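ABC transporter substrate binding protein (Ribose) (Agrobacterium vitis, PDB 5DKV) binds the sugar alpha-D-tagatopyranose between its two lobes and probably serves as the solute-binding component of an ABC-type sugar importer. Local coordinates at residues Lys183-Met186 with Ala187-Gly191; Val306-Lys309 with Ser310-Thr313. All blocks are in the same frame, centred on the assembly; numbering follows the deposited sequence.

Contact 1 of 2, residues Lys183-Met186 with Ala187-Gly191; sequences KSEM and AKHPG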
ATOM      1  N   LYS A 183       8.335  12.971   6.660  1.00 11.34           N
ATOM      2  CA  LYS A 183       9.321  13.671   7.482  1.00 12.81           C
ATOM      3  C   LYS A 183      10.062  14.761   6.708  1.00 14.57           C
ATOM      4  O   LYS A 183      10.368  15.829   7.266  1.00 14.38           O
ATOM      5  CB  LYS A 183      10.328  12.690   8.085  1.00 14.37           C
ATOM      6  CG  LYS A 183       9.721  11.870   9.232  1.00 17.75           C
ATOM      7  CD  LYS A 183      10.728  10.914   9.858  1.00 21.05           C
ATOM      8  CE  LYS A 183      10.189  10.310  11.157  1.00 17.52           C
ATOM      9  NZ  LYS A 183      11.098   9.247  11.693  1.00 19.42           N
ATOM     10  N   SER A 184      10.347  14.507   5.437  1.00 12.95           N
ATOM     11  CA  SER A 184      11.011  15.528   4.635  1.00 15.08           C
ATOM     12  C   SER A 184      10.093  16.745   4.425  1.00 13.06           C
ATOM     13  O   SER A 184      10.543  17.903   4.463  1.00 13.87           O
ATOM     14  CB  SER A 184      11.498  14.947   3.298  1.00 14.50           C
ATOM     15  OG  SER A 184      10.445  14.456   2.499  1.00 20.79           O
ATOM     16  N   GLU A 185       8.807  16.504   4.209  1.00 13.63           N
ATOM     17  CA  GLU A 185       7.855  17.609   4.089  1.00 11.82           C
ATOM     18  C   GLU A 185       7.724  18.344   5.426  1.00 12.63           C
ATOM     19  O   GLU A 185       7.795  19.567   5.468  1.00 14.33           O
ATOM     20  CB  GLU A 185       6.489  17.090   3.594  1.00 13.01           C
ATOM     21  CG  GLU A 185       5.327  18.116   3.613  1.00 16.78           C
ATOM     22  CD  GLU A 185       5.499  19.319   2.677  1.00 30.85           C
ATOM     23  OE1 GLU A 185       5.200  20.468   3.120  1.00 28.21           O
ATOM     24  OE2 GLU A 185       5.885  19.122   1.498  1.00 20.25           O
ATOM     25  N   MET A 186       7.567  17.606   6.527  1.00 13.30           N
ATOM     26  CA  MET A 186       7.377  18.268   7.818  1.00 14.57           C
ATOM     27  C   MET A 186       8.610  19.090   8.196  1.00 15.04           C
ATOM     28  O   MET A 186       8.499  20.080   8.924  1.00 14.70           O
ATOM     29  CB  MET A 186       7.060  17.256   8.935  1.00 14.14           C
ATOM     30  CG  MET A 186       5.629  16.700   8.949  1.00 13.11           C
ATOM     31  SD  MET A 186       4.442  18.060   8.800  1.00 14.40           S
ATOM     32  CE  MET A 186       2.936  17.307   9.388  1.00 10.80           C
ATOM     33  N   ALA A 187       9.788  18.712   7.714  1.00 14.88           N
ATOM     34  CA  ALA A 187      10.997  19.508   8.017  1.00 13.27           C
ATOM     35  C   ALA A 187      10.883  20.950   7.526  1.00 18.57           C
ATOM     36  O   ALA A 187      11.634  21.830   7.971  1.00 19.08           O
ATOM     37  CB  ALA A 187      12.237  18.845   7.416  1.00 16.01           C
ATOM     38  N   LYS A 188       9.943  21.196   6.620  1.00 14.75           N
ATOM     39  CA  LYS A 188       9.733  22.529   6.080  1.00 14.23           C
ATOM     40  C   LYS A 188       8.752  23.330   6.934  1.00 22.24           C
ATOM     41  O   LYS A 188       8.443  24.470   6.614  1.00 20.75           O
ATOM     42  CB  LYS A 188       9.201  22.458   4.652  1.00 16.21           C
ATOM     43  CG  LYS A 188      10.141  21.794   3.671  1.00 17.50           C
ATOM     44  CD  LYS A 188       9.495  21.731   2.302  1.00 27.57           C
ATOM     45  CE  LYS A 188      10.401  21.075   1.288  1.00 30.66           C
ATOM     46  NZ  LYS A 188       9.766  20.991  -0.058  1.00 32.15           N
ATOM     47  N   HIS A 189       8.244  22.711   7.998  1.00 16.60           N
ATOM     48  CA  HIS A 189       7.242  23.344   8.844  1.00 13.73           C
ATOM     49  C   HIS A 189       7.796  23.552  10.257  1.00 13.98           C
ATOM     50  O   HIS A 189       7.699  22.667  11.086  1.00 15.34           O
ATOM     51  CB  HIS A 189       5.982  22.470   8.893  1.00 13.60           C
ATOM     52  CG  HIS A 189       5.322  22.286   7.558  1.00 18.62           C
ATOM     53  ND1 HIS A 189       4.143  22.914   7.212  1.00 22.25           N
ATOM     54  CD2 HIS A 189       5.678  21.536   6.489  1.00 17.66           C
ATOM     55  CE1 HIS A 189       3.803  22.561   5.982  1.00 22.23           C
ATOM     56  NE2 HIS A 189       4.722  21.731   5.521  1.00 20.69           N
ATOM     57  N   PRO A 190       8.359  24.733  10.544  1.00 18.24           N
ATOM     58  CA  PRO A 190       9.129  24.876  11.789  1.00 22.18           C
ATOM     59  C   PRO A 190       8.306  24.818  13.079  1.00 21.44           C
ATOM     60  O   PRO A 190       8.879  24.547  14.145  1.00 20.84           O
ATOM     61  CB  PRO A 190       9.789  26.250  11.631  1.00 24.80           C
ATOM     62  CG  PRO A 190       8.929  26.982  10.659  1.00 26.90           C
ATOM     63  CD  PRO A 190       8.460  25.936   9.697  1.00 19.31           C
ATOM     64  N   GLY A 191       7.005  25.069  12.999  1.00 17.70           N
ATOM     65  CA  GLY A 191       6.159  25.046  14.184  1.00 19.96           C
ATOM     66  C   GLY A 191       5.707  23.643  14.556  1.00 16.85           C
ATOM     67  O   GLY A 191       5.108  23.429  15.604  1.00 17.55           O
TER
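Glu-185 and His-189 meet through a carboxylate oxygen and a ring nitrogen at the C-terminal end of helix 173-186. The imidazole presents an edge to the acid. Its NE2 donates to Glu-185 OE1 at 2.8 Å, with an N-H...O angle of 164°. OE1 lies almost in the ring plane and uses its anti lone pair, the one turned away from OE2. The carboxylate is not coplanar with the ring; the two planes stand 62° apart. The glutamate chain bends at chi2 (64°), which brings OE1 within bonding distance of His-189, although the side chain sets out away from the loop. The same ring edge also meets the backbone: His-189 CD2 lies 3.1 Å from Glu-185 O, in the ring plane.

A type I beta turn from Met-186 to His-189 brings the histidine back to the helix end. His-189 N donates to Met-186 O at 2.8 Å and closes the turn. Lys-188 N binds Glu-185 O at 2.9 Å, while Ala-187 N still reaches Lys-183 O at 3.0 Å in the helical pattern. Met-186 sits at an oblique angle to the imidazole, its SD 4.7 Å from the ring centroid. Its side chain is buried against Ala-150 of helix 142-156 and against Ile-192 and Val-194.

Both polar side chains have second partners. Glu-185 OE2 forms a salt bridge with Arg-151, and His-189 ND1 is hydrogen-bonded to Asp-159. The imidazole is therefore held at both nitrogens, which fixes its rotation. With Glu-185 at one nitrogen and Asp-159 at the other, two acidic groups would tend to stabilise a protonated ring, while Arg-151 would partly offset the charge of Glu-185.

Contact 2 of 2, residues Val306-Lys309 with Ser310-Thr313; sequences VINK and SNVT
The turn after strand 299-307 is built round two asparagines, Asn-308 and Asn-311, whose amides lie face to face. The amide planes are 15° apart and stacked, with Asn-308 ND2 3.6 Å from Asn-311 CG. Each amide binds backbone on the other side of the contact. Asn-308 OD1 accepts from two N-H groups: Ser-310 N at 2.7 Å, in the carbonyl plane, and Asn-311 N at 2.8 Å, tilted from it. Asn-308 has chi1 near +59°, with CG tucked between its own N and C, and this folds the amide over the turn.

The first of these pairs, a side-chain oxygen bound to the N-H two residues on, is an Asx turn. The bond to Asn-311 N extends it by one residue. Asn-311 in turn binds the backbone on both sides of Ile-307 with its amide. Its ND2 donates to Val-306 O at 3.0 Å in a nearly straight bond (172°) that lies in both the carbonyl and the amide planes. Asn-311 OD1 accepts from Asn-308 N at 2.7 Å. The pair of bonds is formed much as the backbone of an adjacent strand might form it.

Apart from these bonds, Ile-307 CG2 packs on Val-312 CB at 3.6 Å, the two side chains crossing at about a right angle. Both also touch Leu-263 of helix 259-264 and Ile-321. One water joins Lys-309 O, Ser-310 O and Thr-313 OG1. A second is hydrogen-bonded to Ser-310 OG, with a weak bond to Asn-308 OD1.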
ATOM      1  N   VAL A 306      -7.588  11.968  -2.485  1.00 13.18           N
ATOM      2  CA  VAL A 306      -7.691  12.488  -1.118  1.00 13.20           C
ATOM      3  C   VAL A 306      -9.171  12.651  -0.765  1.00 17.08           C
ATOM      4  O   VAL A 306      -9.898  13.382  -1.425  1.00 20.17           O
ATOM      5  CB  VAL A 306      -6.935  13.804  -0.974  1.00 17.46           C
ATOM      6  CG1 VAL A 306      -6.992  14.302   0.475  1.00 19.76           C
ATOM      7  CG2 VAL A 306      -5.458  13.608  -1.416  1.00 21.51           C
ATOM      8  N   ILE A 307      -9.605  11.916   0.257  1.00 11.04           N
ATOM      9  CA  ILE A 307     -10.998  11.860   0.664  1.00 11.78           C
ATOM     10  C   ILE A 307     -11.165  12.638   1.965  1.00 14.22           C
ATOM     11  O   ILE A 307     -10.400  12.459   2.922  1.00 12.85           O
ATOM     12  CB  ILE A 307     -11.503  10.385   0.844  1.00 14.26           C
ATOM     13  CG1 ILE A 307     -11.170   9.555  -0.396  1.00 13.62           C
ATOM     14  CG2 ILE A 307     -13.029  10.370   1.105  1.00 11.87           C
ATOM     15  CD1 ILE A 307     -11.568   8.069  -0.286  1.00 16.71           C
ATOM     16  N   ASN A 308     -12.144  13.536   1.987  1.00 16.17           N
ATOM     17  CA  ASN A 308     -12.449  14.308   3.181  1.00 14.00           C
ATOM     18  C   ASN A 308     -13.937  14.198   3.513  1.00 15.57           C
ATOM     19  O   ASN A 308     -14.677  13.510   2.818  1.00 14.46           O
ATOM     20  CB  ASN A 308     -12.046  15.777   2.983  1.00 17.34           C
ATOM     21  CG  ASN A 308     -12.749  16.423   1.795  1.00 16.53           C
ATOM     22  OD1 ASN A 308     -13.970  16.474   1.751  1.00 18.67           O
ATOM     23  ND2 ASN A 308     -11.981  16.949   0.855  1.00 18.80           N
ATOM     24  N   LYS A 309     -14.372  14.891   4.559  1.00 14.23           N
ATOM     25  CA  LYS A 309     -15.751  14.854   5.024  1.00 17.05           C
ATOM     26  C   LYS A 309     -16.757  15.259   3.952  1.00 15.29           C
ATOM     27  O   LYS A 309     -17.869  14.751   3.919  1.00 18.31           O
ATOM     28  CB  LYS A 309     -15.903  15.795   6.232  1.00 26.85           C
ATOM     29  CG  LYS A 309     -17.125  15.588   7.081  1.00 35.74           C
ATOM     30  CD  LYS A 309     -17.182  16.671   8.170  1.00 30.21           C
ATOM     31  CE  LYS A 309     -18.090  16.297   9.339  1.00 45.54           C
ATOM     32  NZ  LYS A 309     -19.433  15.784   8.926  1.00 49.99           N
ATOM     33  N   SER A 310     -16.351  16.176   3.079  1.00 17.92           N
ATOM     34  CA  SER A 310     -17.256  16.745   2.097  1.00 21.92           C
ATOM     35  C   SER A 310     -17.332  15.911   0.849  1.00 19.43           C
ATOM     36  O   SER A 310     -18.424  15.652   0.357  1.00 22.40           O
ATOM     37  CB  SER A 310     -16.830  18.158   1.717  1.00 19.46           C
ATOM     38  OG  SER A 310     -16.963  18.993   2.838  1.00 28.09           O
ATOM     39  N   ASN A 311     -16.177  15.498   0.336  1.00 14.96           N
ATOM     40  CA  ASN A 311     -16.164  14.894  -1.001  1.00 16.77           C
ATOM     41  C   ASN A 311     -16.357  13.395  -0.978  1.00 18.98           C
ATOM     42  O   ASN A 311     -16.443  12.778  -2.033  1.00 19.77           O
ATOM     43  CB  ASN A 311     -14.868  15.253  -1.764  1.00 17.79           C
ATOM     44  CG  ASN A 311     -13.628  14.501  -1.278  1.00 17.46           C
ATOM     45  OD1 ASN A 311     -13.642  13.780  -0.285  1.00 15.20           O
ATOM     46  ND2 ASN A 311     -12.533  14.723  -1.973  1.00 18.62           N
ATOM     47  N   VAL A 312     -16.490  12.813   0.210  1.00 19.25           N
ATOM     48  CA  VAL A 312     -16.634  11.364   0.307  1.00 22.54           C
ATOM     49  C   VAL A 312     -17.981  10.953  -0.296  1.00 29.56           C
ATOM     50  O   VAL A 312     -18.204   9.778  -0.568  1.00 27.18           O
ATOM     51  CB  VAL A 312     -16.504  10.882   1.772  1.00 19.13           C
ATOM     52  CG1 VAL A 312     -17.627  11.438   2.617  1.00 20.69           C
ATOM     53  CG2 VAL A 312     -16.456   9.354   1.869  1.00 21.23           C
ATOM     54  N   THR A 313     -18.865  11.928  -0.522  1.00 28.08           N
ATOM     55  CA  THR A 313     -20.139  11.668  -1.217  1.00 21.99           C
ATOM     56  C   THR A 313     -20.110  12.137  -2.689  1.00 23.20           C
ATOM     57  O   THR A 313     -21.110  12.054  -3.411  1.00 28.98           O
ATOM     58  CB  THR A 313     -21.339  12.318  -0.425  1.00 26.79           C
ATOM     59  OG1 THR A 313     -21.041  13.664  -0.010  1.00 18.66           O
ATOM     60  CG2 THR A 313     -21.634  11.506   0.816  1.00 32.95           C
TER
HETATM   61  O   HOH W   1     -14.319  19.154   3.744  1.00 30.94           O
HETATM   62  O   HOH W   2     -20.364  14.476   2.456  1.00 28.46           O

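Overall arrangement
Going from the N terminus, contact 1 comes first, where helix 173-186 ends and the chain turns into strand 192-199. That strand is an outermost one of the sheet. Helices and strands then alternate until strand 299-307, which runs antiparallel to strand 270-273. Contact 2 closes the turn that follows, before the short helix 315-318. The two contacts are in series; neither nests in nor crosses the other. The centres of contact 1 and contact 2 are about 25 Å apart. The nearest atoms of contact 1 and contact 2 are about 13 Å apart. Contact 1 ties its helix end to helix 142-156, whereas contact 2 joins strand 299-307 to helix 259-264 and the C-terminal segment.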